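Local atomic coordinates of rubisco operon transcriptional regulator (Synechocystis sp., PDB entry 5Y2W), a protein that probably represses transcription of carbon-uptake genes as a LysR-type regulator, its regulatory domain binding the metabolite 2-phosphoglycolate. Residues L15-I18 with F24-R27; D60-V65 with V199-F204; H162-E167 with S171-L176. All coordinates share one frame; numbering follows the deposited sequence.

Contact 1 (L15-I18 with F24-R27); sequences LAVI and FIPR. With PGA (2-phosphoglycolic acid), chain B.
I25, near the start of helix 24-35, lays its aliphatic side chain against L15 and V17 of strand 11-18, the first strand-to-helix step of a beta-alpha-beta unit that strand 39-46 completes in this periplasmic-binding-protein-like fold. The two branches of I25 divide the work. CG2 faces the L15 end, where it lies 4.4 Å from L15 CD1, and CG1 faces the other end, 4.3 Å from V17 CG1. L15 and V17 both point from the strand toward the helix, with A16 between them turned to the opposite side of the sheet. Both separations are loose van der Waals contacts, and all three side chains are buried; L43 on strand 39-46 and I64 on strand 62-65 help to fill the space around them. P26 and R27, on the next part of the helix turn, pack on A145 and Q148 of the second subunit.

At the end of the strand I18 belongs to the ligand pocket. Its CG1 sits between the backbone N and the carbonyl carbon (chi1 53°), and the chain then extends through chi2 to bring CD1 to the 2-phosphoglycolic acid. With both branches cut back to an alanine, the ligand's C1 and C2 would probably lose the methyl that packs on them, opening a gap on that side. The closest approach is I18 CD1 to the ligand carboxylate carbon C1, 3.3 Å.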
ATOM      1  N   LEU A  15       7.902   3.305  14.073  1.00 44.27           N
ATOM      2  CA  LEU A  15       8.650   3.166  12.826  1.00 46.38           C
ATOM      3  C   LEU A  15       7.901   3.818  11.697  1.00 41.28           C
ATOM      4  O   LEU A  15       6.676   3.557  11.483  1.00 44.08           O
ATOM      5  CB  LEU A  15       8.835   1.689  12.477  1.00 44.46           C
ATOM      6  CG  LEU A  15       9.440   0.855  13.596  1.00 47.68           C
ATOM      7  CD1 LEU A  15       9.297  -0.619  13.289  1.00 47.17           C
ATOM      8  CD2 LEU A  15      10.896   1.233  13.816  1.00 49.65           C
ATOM      9  N   ALA A  16       8.622   4.617  10.931  1.00 36.06           N
ATOM     10  CA  ALA A  16       8.104   5.007   9.637  1.00 38.12           C
ATOM     11  C   ALA A  16       9.008   4.416   8.547  1.00 42.21           C
ATOM     12  O   ALA A  16      10.250   4.501   8.629  1.00 45.16           O
ATOM     13  CB  ALA A  16       7.922   6.512   9.516  1.00 39.60           C
ATOM     14  N   VAL A  17       8.364   3.770   7.560  1.00 37.51           N
ATOM     15  CA  VAL A  17       9.060   3.105   6.483  1.00 38.14           C
ATOM     16  C   VAL A  17       8.568   3.541   5.092  1.00 40.62           C
ATOM     17  O   VAL A  17       7.392   3.895   4.873  1.00 40.95           O
ATOM     18  CB  VAL A  17       9.083   1.550   6.634  1.00 36.26           C
ATOM     19  CG1 VAL A  17       9.511   1.139   8.026  1.00 34.36           C
ATOM     20  CG2 VAL A  17       7.763   0.887   6.259  1.00 34.58           C
ATOM     21  N   ILE A  18       9.481   3.485   4.133  1.00 41.38           N
ATOM     22  CA  ILE A  18       9.090   3.700   2.741  1.00 39.91           C
ATOM     23  C   ILE A  18       8.224   2.543   2.213  1.00 37.59           C
ATOM     24  O   ILE A  18       8.247   1.440   2.746  1.00 36.80           O
ATOM     25  CB  ILE A  18      10.302   3.938   1.855  1.00 43.47           C
ATOM     26  CG1 ILE A  18      11.316   2.806   2.049  1.00 41.51           C
ATOM     27  CG2 ILE A  18      10.863   5.328   2.136  1.00 43.37           C
ATOM     28  CD1 ILE A  18      12.289   2.693   0.930  1.00 47.95           C
ATOM     29  N   PHE A  24       8.614  -6.660   4.311  1.00 44.58           N
ATOM     30  CA  PHE A  24       9.802  -7.083   5.042  1.00 40.46           C
ATOM     31  C   PHE A  24       9.775  -6.724   6.501  1.00 41.85           C
ATOM     32  O   PHE A  24       9.978  -7.555   7.367  1.00 41.01           O
ATOM     33  CB  PHE A  24      10.999  -6.401   4.459  1.00 43.39           C
ATOM     34  CG  PHE A  24      12.276  -6.886   5.036  1.00 45.27           C
ATOM     35  CD1 PHE A  24      12.739  -8.130   4.705  1.00 46.15           C
ATOM     36  CD2 PHE A  24      12.995  -6.105   5.888  1.00 47.24           C
ATOM     37  CE1 PHE A  24      13.912  -8.601   5.225  1.00 54.91           C
ATOM     38  CE2 PHE A  24      14.172  -6.562   6.424  1.00 56.58           C
ATOM     39  CZ  PHE A  24      14.641  -7.814   6.083  1.00 55.24           C
ATOM     40  N   ILE A  25       9.508  -5.473   6.796  1.00 39.92           N
ATOM     41  CA  ILE A  25       9.640  -5.032   8.133  1.00 41.82           C
ATOM     42  C   ILE A  25       8.628  -5.705   9.027  1.00 46.94           C
ATOM     43  O   ILE A  25       9.006  -6.240  10.072  1.00 46.92           O
ATOM     44  CB  ILE A  25       9.568  -3.503   8.201  1.00 47.03           C
ATOM     45  CG1 ILE A  25      10.812  -2.919   7.565  1.00 46.28           C
ATOM     46  CG2 ILE A  25       9.357  -3.022   9.624  1.00 43.44           C
ATOM     47  CD1 ILE A  25      12.109  -3.199   8.321  1.00 52.37           C
ATOM     48  N   PRO A  26       7.352  -5.731   8.620  1.00 49.42           N
ATOM     49  CA  PRO A  26       6.399  -6.469   9.430  1.00 49.39           C
ATOM     50  C   PRO A  26       6.793  -7.877   9.694  1.00 47.57           C
ATOM     51  O   PRO A  26       6.533  -8.369  10.764  1.00 46.59           O
ATOM     52  CB  PRO A  26       5.143  -6.464   8.569  1.00 55.13           C
ATOM     53  CG  PRO A  26       5.226  -5.083   7.980  1.00 57.99           C
ATOM     54  CD  PRO A  26       6.665  -4.994   7.557  1.00 53.99           C
ATOM     55  N   ARG A  27       7.355  -8.557   8.707  1.00 49.95           N
ATOM     56  CA  ARG A  27       7.700  -9.940   8.921  1.00 52.26           C
ATOM     57  C   ARG A  27       8.818 -10.027   9.983  1.00 54.28           C
ATOM     58  O   ARG A  27       8.771 -10.878  10.830  1.00 56.22           O
ATOM     59  CB  ARG A  27       8.143 -10.569   7.636  1.00 55.27           C
ATOM     60  CG  ARG A  27       8.457 -12.041   7.768  1.00 70.52           C
ATOM     61  CD  ARG A  27       8.782 -12.617   6.404  1.00 81.46           C
ATOM     62  NE  ARG A  27       9.956 -11.956   5.849  1.00 88.20           N
ATOM     63  CZ  ARG A  27      10.458 -12.196   4.647  1.00 95.31           C
ATOM     64  NH1 ARG A  27       9.901 -13.105   3.854  1.00101.52           N
ATOM     65  NH2 ARG A  27      11.542 -11.535   4.246  1.00 91.10           N
TER
HETATM   66  P   PGA B 401       9.016   5.514  -2.519  1.00 38.71           P
HETATM   67  O1P PGA B 401      10.303   4.706  -1.970  1.00 37.19           O
HETATM   68  O2P PGA B 401       7.836   4.942  -1.807  1.00 38.65           O
HETATM   69  O3P PGA B 401       9.049   5.278  -4.039  1.00 35.24           O
HETATM   70  O4P PGA B 401       9.207   6.888  -1.994  1.00 32.70           O
HETATM   71  C2  PGA B 401      10.490   3.307  -1.952  1.00 38.72           C
HETATM   72  C1  PGA B 401      11.893   2.896  -2.380  1.00 42.33           C
HETATM   73  O1  PGA B 401      12.193   1.661  -2.412  1.00 36.48           O
HETATM   74  O2  PGA B 401      12.696   3.803  -2.681  1.00 40.77           O

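Contact 2 (D60-V65 with V199-F204); sequences DDLYIV and VITQTF
T201 sets its methyl group over the branch point of L62, CG2 lying 3.6 Å from L62 CG and somewhat farther from both leucine methyls. Its hydroxyl takes the other side of the contact: T201 OG1 is 3.3 Å from D61 CG. The torsion about CA-CB makes this division, with CG2 anti to the backbone N and OG1 beside that N (chi1 -55°), so that the methyl lies mainly on the leucine and the hydroxyl beside the carboxylate of D61. T201 OG1 and D61 OD1 are poorly angled for a direct bond, and a water bridges them, donating to D61 OD1 at 3.3 Å and lying 3.0 Å from T201 OG1. The other carboxylate oxygen, D61 OD2, accepts the backbone N-H of R14, which fixes the aspartate against strand 11-18.

This is helix-on-sheet packing in the LysR substrate-binding domain: helix 199-211, late in the chain, lies against the beginning of strand 62-65 in the five-stranded mixed sheet. About one turn after T201, F204 directs its CB toward the strand, with CG anti to the backbone N (chi1 177°). L62 CD1 meets the ring at its edge, in the ring plane, 3.9 Å from F204 CD2. The ring also makes an edge-to-face contact with F32 and touches L29, both of helix 24-35, while L13 of strand 11-18 packs against it.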
ATOM      1  N   ASP A  60       8.877  10.049  14.687  1.00 49.08           N
ATOM      2  CA  ASP A  60       9.149   8.637  14.923  1.00 46.66           C
ATOM      3  C   ASP A  60      10.506   8.438  15.547  1.00 47.66           C
ATOM      4  O   ASP A  60      11.361   9.331  15.535  1.00 52.93           O
ATOM      5  CB  ASP A  60       9.090   7.896  13.561  1.00 52.47           C
ATOM      6  CG  ASP A  60       7.746   8.093  12.852  1.00 48.69           C
ATOM      7  OD1 ASP A  60       6.773   7.492  13.323  1.00 50.25           O
ATOM      8  OD2 ASP A  60       7.657   8.887  11.884  1.00 54.40           O
ATOM      9  N   ASP A  61      10.698   7.232  16.045  1.00 47.92           N
ATOM     10  CA  ASP A  61      11.974   6.786  16.536  1.00 48.85           C
ATOM     11  C   ASP A  61      12.962   6.504  15.408  1.00 51.76           C
ATOM     12  O   ASP A  61      14.092   6.993  15.402  1.00 52.59           O
ATOM     13  CB  ASP A  61      11.732   5.516  17.347  1.00 52.17           C
ATOM     14  CG  ASP A  61      10.859   5.784  18.560  1.00 58.60           C
ATOM     15  OD1 ASP A  61      11.176   6.748  19.285  1.00 58.25           O
ATOM     16  OD2 ASP A  61       9.838   5.098  18.768  1.00 57.38           O
ATOM     17  N   LEU A  62      12.509   5.706  14.441  1.00 55.28           N
ATOM     18  CA  LEU A  62      13.336   5.320  13.325  1.00 52.33           C
ATOM     19  C   LEU A  62      12.613   5.417  11.978  1.00 55.95           C
ATOM     20  O   LEU A  62      11.387   5.300  11.880  1.00 54.50           O
ATOM     21  CB  LEU A  62      13.848   3.908  13.534  1.00 48.97           C
ATOM     22  CG  LEU A  62      14.843   3.665  14.677  1.00 51.77           C
ATOM     23  CD1 LEU A  62      15.028   2.149  14.830  1.00 48.27           C
ATOM     24  CD2 LEU A  62      16.196   4.375  14.482  1.00 47.10           C
ATOM     25  N   TYR A  63      13.425   5.609  10.948  1.00 53.61           N
ATOM     26  CA  TYR A  63      12.960   5.795   9.612  1.00 46.49           C
ATOM     27  C   TYR A  63      13.732   4.824   8.730  1.00 47.59           C
ATOM     28  O   TYR A  63      14.955   4.653   8.854  1.00 41.46           O
ATOM     29  CB  TYR A  63      13.206   7.225   9.185  1.00 47.00           C
ATOM     30  CG  TYR A  63      12.573   8.269  10.103  1.00 47.46           C
ATOM     31  CD1 TYR A  63      13.266   8.773  11.223  1.00 52.07           C
ATOM     32  CD2 TYR A  63      11.289   8.756   9.857  1.00 46.16           C
ATOM     33  CE1 TYR A  63      12.671   9.695  12.072  1.00 49.53           C
ATOM     34  CE2 TYR A  63      10.711   9.697  10.688  1.00 49.27           C
ATOM     35  CZ  TYR A  63      11.401  10.143  11.804  1.00 50.50           C
ATOM     36  OH  TYR A  63      10.840  11.087  12.601  1.00 57.02           O
ATOM     37  N   ILE A  64      13.006   4.182   7.829  1.00 45.82           N
ATOM     38  CA  ILE A  64      13.626   3.415   6.762  1.00 40.64           C
ATOM     39  C   ILE A  64      13.409   4.085   5.406  1.00 43.09           C
ATOM     40  O   ILE A  64      12.264   4.350   4.929  1.00 35.42           O
ATOM     41  CB  ILE A  64      13.108   2.003   6.807  1.00 44.48           C
ATOM     42  CG1 ILE A  64      13.461   1.465   8.202  1.00 48.64           C
ATOM     43  CG2 ILE A  64      13.675   1.176   5.644  1.00 46.15           C
ATOM     44  CD1 ILE A  64      13.602  -0.036   8.313  1.00 50.35           C
ATOM     45  N   VAL A  65      14.547   4.407   4.810  1.00 42.71           N
ATOM     46  CA  VAL A  65      14.617   5.173   3.589  1.00 39.02           C
ATOM     47  C   VAL A  65      15.688   4.550   2.682  1.00 41.90           C
ATOM     48  O   VAL A  65      16.553   3.823   3.167  1.00 31.98           O
ATOM     49  CB  VAL A  65      14.969   6.610   3.881  1.00 44.26           C
ATOM     50  CG1 VAL A  65      13.921   7.187   4.813  1.00 45.90           C
ATOM     51  CG2 VAL A  65      16.388   6.722   4.469  1.00 46.27           C
ATOM     52  N   VAL A 199      15.862   3.149  24.684  1.00 60.30           N
ATOM     53  CA  VAL A 199      16.405   1.793  24.838  1.00 56.69           C
ATOM     54  C   VAL A 199      15.626   0.801  23.987  1.00 56.55           C
ATOM     55  O   VAL A 199      16.190  -0.166  23.495  1.00 57.07           O
ATOM     56  CB  VAL A 199      16.398   1.372  26.350  1.00 63.30           C
ATOM     57  CG1 VAL A 199      15.021   1.585  26.996  1.00 68.39           C
ATOM     58  CG2 VAL A 199      16.896  -0.067  26.540  1.00 59.88           C
ATOM     59  N   ILE A 200      14.320   1.045  23.821  1.00 58.34           N
ATOM     60  CA  ILE A 200      13.465   0.194  22.964  1.00 62.21           C
ATOM     61  C   ILE A 200      13.943   0.327  21.507  1.00 54.73           C
ATOM     62  O   ILE A 200      14.297  -0.663  20.856  1.00 52.47           O
ATOM     63  CB  ILE A 200      11.981   0.616  23.009  1.00 62.37           C
ATOM     64  CG1 ILE A 200      11.456   0.726  24.441  1.00 72.47           C
ATOM     65  CG2 ILE A 200      11.150  -0.378  22.217  1.00 71.68           C
ATOM     66  CD1 ILE A 200      10.603   1.972  24.668  1.00 75.46           C
ATOM     67  N   THR A 201      13.970   1.581  21.044  1.00 54.17           N
ATOM     68  CA  THR A 201      14.532   1.979  19.762  1.00 55.38           C
ATOM     69  C   THR A 201      15.939   1.425  19.533  1.00 56.89           C
ATOM     70  O   THR A 201      16.238   0.835  18.472  1.00 59.60           O
ATOM     71  CB  THR A 201      14.616   3.506  19.678  1.00 55.58           C
ATOM     72  OG1 THR A 201      13.326   4.064  19.927  1.00 52.05           O
ATOM     73  CG2 THR A 201      15.114   3.948  18.293  1.00 58.18           C
ATOM     74  N   GLN A 202      16.816   1.606  20.517  1.00 56.77           N
ATOM     75  CA  GLN A 202      18.181   1.101  20.371  1.00 54.07           C
ATOM     76  C   GLN A 202      18.134  -0.417  20.254  1.00 50.65           C
ATOM     77  O   GLN A 202      18.925  -1.028  19.518  1.00 51.49           O
ATOM     78  CB  GLN A 202      19.080   1.525  21.550  1.00 54.70           C
ATOM     79  CG  GLN A 202      20.525   1.054  21.412  1.00 56.02           C
ATOM     80  CD  GLN A 202      21.239   1.777  20.284  1.00 57.52           C
ATOM     81  OE1 GLN A 202      21.162   2.994  20.182  1.00 61.09           O
ATOM     82  NE2 GLN A 202      21.914   1.033  19.430  1.00 59.46           N
ATOM     83  N   THR A 203      17.222  -1.046  20.979  1.00 49.94           N
ATOM     84  CA  THR A 203      17.186  -2.541  20.968  1.00 56.97           C
ATOM     85  C   THR A 203      16.752  -3.032  19.570  1.00 57.08           C
ATOM     86  O   THR A 203      17.262  -4.018  19.054  1.00 57.82           O
ATOM     87  CB  THR A 203      16.204  -3.117  22.021  1.00 56.02           C
ATOM     88  OG1 THR A 203      16.384  -2.451  23.283  1.00 59.34           O
ATOM     89  CG2 THR A 203      16.373  -4.604  22.181  1.00 52.00           C
ATOM     90  N   PHE A 204      15.797  -2.326  18.964  1.00 64.39           N
ATOM     91  CA  PHE A 204      15.256  -2.753  17.669  1.00 57.86           C
ATOM     92  C   PHE A 204      16.329  -2.628  16.597  1.00 50.61           C
ATOM     93  O   PHE A 204      16.515  -3.539  15.781  1.00 44.81           O
ATOM     94  CB  PHE A 204      13.997  -1.952  17.244  1.00 60.04           C
ATOM     95  CG  PHE A 204      13.503  -2.356  15.876  1.00 60.93           C
ATOM     96  CD1 PHE A 204      12.939  -3.613  15.678  1.00 58.39           C
ATOM     97  CD2 PHE A 204      13.716  -1.547  14.768  1.00 64.15           C
ATOM     98  CE1 PHE A 204      12.545  -4.026  14.419  1.00 60.91           C
ATOM     99  CE2 PHE A 204      13.319  -1.964  13.498  1.00 62.33           C
ATOM    100  CZ  PHE A 204      12.731  -3.205  13.333  1.00 58.20           C
TER
HETATM  101  O   HOH W   1      14.256   6.860  20.369  1.00 61.14           O

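Contact 3 (H162-E167 with S171-L176); sequences HTLVSE and SELTIL
E167 curls its side chain back toward S171, folding at chi2 (-54°), so that the carboxylate meets the serine hydroxyl across the short connection between them. S171 OG, held anti to its own backbone N (chi1 -169°), donates to E167 OE2 at 2.7 Å, which accepts through its anti lone pair, the one facing away from OE1. The backbone N of L173 adds a weak bond to S171 OG at 3.4 Å. L173 crosses the glutamate at about a right angle, its CD1 4.0 Å from E167 CG and 3.7 Å from the carboxylate carbon CD.

L164 carries the apolar half. Its two methyls spread to separate partners: CD2 lies 3.9 Å from L173 CD1, and CD1 lies 3.8 Å from I175 CD1. The CB of I175 leaves the strand at the side, yet its CD1 reaches inward to the leucine. The contact closes the loop that leads from the 3-10 segment containing H162 and T163 into strand 173-176, an outermost strand of the three-stranded antiparallel sheet.

E167 OE1 forms a salt bridge with K147 of helix 143-151. With the lysine on one carboxylate oxygen and the serine hydroxyl on the other, the glutamate is probably kept ionised and limited in its rotation at this surface site.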
ATOM      1  N   HIS A 162      11.702  -5.689  -4.064  1.00 40.37           N
ATOM      2  CA  HIS A 162      11.013  -6.196  -2.863  1.00 38.79           C
ATOM      3  C   HIS A 162       9.515  -6.259  -3.073  1.00 41.76           C
ATOM      4  O   HIS A 162       8.852  -6.949  -2.321  1.00 36.84           O
ATOM      5  CB  HIS A 162      11.298  -5.324  -1.641  1.00 40.87           C
ATOM      6  CG  HIS A 162      12.750  -5.311  -1.257  1.00 45.69           C
ATOM      7  ND1 HIS A 162      13.379  -6.415  -0.738  1.00 42.63           N
ATOM      8  CD2 HIS A 162      13.701  -4.352  -1.351  1.00 49.50           C
ATOM      9  CE1 HIS A 162      14.658  -6.145  -0.533  1.00 49.89           C
ATOM     10  NE2 HIS A 162      14.881  -4.898  -0.901  1.00 50.86           N
ATOM     11  N   THR A 163       8.967  -5.527  -4.059  1.00 40.84           N
ATOM     12  CA  THR A 163       7.492  -5.547  -4.255  1.00 38.65           C
ATOM     13  C   THR A 163       7.043  -6.850  -4.927  1.00 42.74           C
ATOM     14  O   THR A 163       5.866  -7.214  -4.865  1.00 43.25           O
ATOM     15  CB  THR A 163       6.983  -4.383  -5.128  1.00 40.28           C
ATOM     16  OG1 THR A 163       7.538  -4.499  -6.429  1.00 39.62           O
ATOM     17  CG2 THR A 163       7.320  -2.993  -4.528  1.00 40.72           C
ATOM     18  N   LEU A 164       7.980  -7.526  -5.592  1.00 46.64           N
ATOM     19  CA  LEU A 164       7.722  -8.814  -6.257  1.00 52.84           C
ATOM     20  C   LEU A 164       7.778 -10.069  -5.359  1.00 55.25           C
ATOM     21  O   LEU A 164       7.658 -11.165  -5.853  1.00 48.86           O
ATOM     22  CB  LEU A 164       8.719  -9.007  -7.399  1.00 46.74           C
ATOM     23  CG  LEU A 164       8.745  -7.921  -8.485  1.00 53.04           C
ATOM     24  CD1 LEU A 164       9.953  -8.151  -9.389  1.00 52.12           C
ATOM     25  CD2 LEU A 164       7.413  -7.874  -9.252  1.00 51.73           C
ATOM     26  N   VAL A 165       7.950  -9.892  -4.059  1.00 65.47           N
ATOM     27  CA  VAL A 165       8.042 -11.007  -3.105  1.00 75.64           C
ATOM     28  C   VAL A 165       6.670 -11.669  -2.908  1.00 73.20           C
ATOM     29  O   VAL A 165       6.585 -12.870  -2.639  1.00 75.90           O
ATOM     30  CB  VAL A 165       8.663 -10.493  -1.776  1.00 78.77           C
ATOM     31  CG1 VAL A 165       8.695 -11.545  -0.668  1.00 75.10           C
ATOM     32  CG2 VAL A 165      10.045  -9.918  -2.076  1.00 77.24           C
ATOM     33  N   SER A 166       5.617 -10.875  -3.087  1.00 70.21           N
ATOM     34  CA  SER A 166       4.236 -11.343  -3.082  1.00 72.57           C
ATOM     35  C   SER A 166       3.865 -12.156  -4.320  1.00 79.34           C
ATOM     36  O   SER A 166       2.946 -12.962  -4.277  1.00 80.59           O
ATOM     37  CB  SER A 166       3.320 -10.138  -3.047  1.00 76.66           C
ATOM     38  OG  SER A 166       3.490  -9.439  -1.825  1.00 78.04           O
ATOM     39  N   GLU A 167       4.551 -11.919  -5.434  1.00 75.67           N
ATOM     40  CA  GLU A 167       4.234 -12.617  -6.688  1.00 75.89           C
ATOM     41  C   GLU A 167       4.591 -14.081  -6.620  1.00 76.13           C
ATOM     42  O   GLU A 167       5.756 -14.435  -6.466  1.00 78.26           O
ATOM     43  CB  GLU A 167       5.004 -12.022  -7.886  1.00 63.64           C
ATOM     44  CG  GLU A 167       4.758 -10.558  -8.083  1.00 60.92           C
ATOM     45  CD  GLU A 167       3.289 -10.266  -8.175  1.00 61.73           C
ATOM     46  OE1 GLU A 167       2.817  -9.468  -7.330  1.00 58.49           O
ATOM     47  OE2 GLU A 167       2.635 -10.865  -9.081  1.00 59.26           O
ATOM     48  N   SER A 171       2.160 -15.668 -11.750  1.00 69.48           N
ATOM     49  CA  SER A 171       2.475 -14.264 -11.853  1.00 60.09           C
ATOM     50  C   SER A 171       2.693 -13.916 -13.327  1.00 54.03           C
ATOM     51  O   SER A 171       3.447 -14.538 -14.060  1.00 54.82           O
ATOM     52  CB  SER A 171       3.664 -13.816 -11.023  1.00 54.70           C
ATOM     53  OG  SER A 171       3.682 -12.385 -11.024  1.00 52.75           O
ATOM     54  N   GLU A 172       1.979 -12.887 -13.716  1.00 51.94           N
ATOM     55  CA  GLU A 172       2.020 -12.318 -15.036  1.00 58.99           C
ATOM     56  C   GLU A 172       3.234 -11.404 -15.230  1.00 55.57           C
ATOM     57  O   GLU A 172       3.541 -11.024 -16.353  1.00 57.63           O
ATOM     58  CB  GLU A 172       0.727 -11.495 -15.197  1.00 64.61           C
ATOM     59  CG  GLU A 172      -0.516 -12.360 -15.366  1.00 67.08           C
ATOM     60  CD  GLU A 172      -0.554 -12.955 -16.760  1.00 61.09           C
ATOM     61  OE1 GLU A 172      -1.307 -12.423 -17.534  1.00 55.85           O
ATOM     62  OE2 GLU A 172       0.211 -13.871 -17.099  1.00 64.61           O
ATOM     63  N   LEU A 173       3.914 -11.077 -14.131  1.00 48.57           N
ATOM     64  CA  LEU A 173       4.933 -10.055 -14.106  1.00 47.85           C
ATOM     65  C   LEU A 173       6.285 -10.652 -14.354  1.00 44.99           C
ATOM     66  O   LEU A 173       6.534 -11.750 -14.002  1.00 38.97           O
ATOM     67  CB  LEU A 173       4.972  -9.372 -12.751  1.00 42.14           C
ATOM     68  CG  LEU A 173       3.654  -8.809 -12.332  1.00 42.27           C
ATOM     69  CD1 LEU A 173       3.937  -8.061 -11.034  1.00 44.48           C
ATOM     70  CD2 LEU A 173       3.098  -7.905 -13.435  1.00 42.96           C
ATOM     71  N   THR A 174       7.166  -9.873 -14.945  1.00 45.95           N
ATOM     72  CA  THR A 174       8.462 -10.359 -15.307  1.00 45.75           C
ATOM     73  C   THR A 174       9.414  -9.178 -15.239  1.00 44.33           C
ATOM     74  O   THR A 174       8.999  -8.025 -15.459  1.00 45.66           O
ATOM     75  CB  THR A 174       8.407 -10.959 -16.749  1.00 45.74           C
ATOM     76  OG1 THR A 174       9.632 -11.593 -17.033  1.00 44.92           O
ATOM     77  CG2 THR A 174       8.234  -9.878 -17.807  1.00 44.95           C
ATOM     78  N   ILE A 175      10.670  -9.458 -14.945  1.00 43.62           N
ATOM     79  CA  ILE A 175      11.727  -8.446 -14.962  1.00 43.57           C
ATOM     80  C   ILE A 175      12.348  -8.399 -16.342  1.00 46.47           C
ATOM     81  O   ILE A 175      12.796  -9.431 -16.851  1.00 41.29           O
ATOM     82  CB  ILE A 175      12.807  -8.730 -13.912  1.00 43.29           C
ATOM     83  CG1 ILE A 175      12.218  -8.500 -12.527  1.00 48.41           C
ATOM     84  CG2 ILE A 175      13.978  -7.801 -14.081  1.00 45.16           C
ATOM     85  CD1 ILE A 175      12.949  -9.201 -11.407  1.00 49.82           C
ATOM     86  N   LEU A 176      12.334  -7.215 -16.967  1.00 42.70           N
ATOM     87  CA  LEU A 176      13.060  -7.021 -18.203  1.00 40.96           C
ATOM     88  C   LEU A 176      14.539  -6.683 -17.903  1.00 43.86           C
ATOM     89  O   LEU A 176      14.859  -5.760 -17.105  1.00 44.81           O
ATOM     90  CB  LEU A 176      12.429  -5.916 -19.008  1.00 37.04           C
ATOM     91  CG  LEU A 176      10.958  -6.124 -19.436  1.00 42.23           C
ATOM     92  CD1 LEU A 176      10.545  -4.937 -20.286  1.00 44.75           C
ATOM     93  CD2 LEU A 176      10.777  -7.424 -20.208  1.00 42.61           C
TER

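Contacts 1 and 2 are neighbours, their centres about 11 Å apart, on one five-stranded mixed sheet. Strands 11-18 and 62-65 run side by side there, joined by probable backbone hydrogen bonds of A16 with L62 and I64, and helices 24-35 and 199-211 pack against them. Contact 3 belongs to the three-stranded antiparallel sheet, about 19 Å from contact 1 and about 29 Å from contact 2 between centres, across the chain's centre from the latter. Along the chain contact 1 closes first, and contact 3 is nested within the loop closed by contact 2. The chain thus leaves the first sheet, builds the second and returns; I18 of contact 1 is one of the residues lining the 2-phosphoglycolic acid pocket.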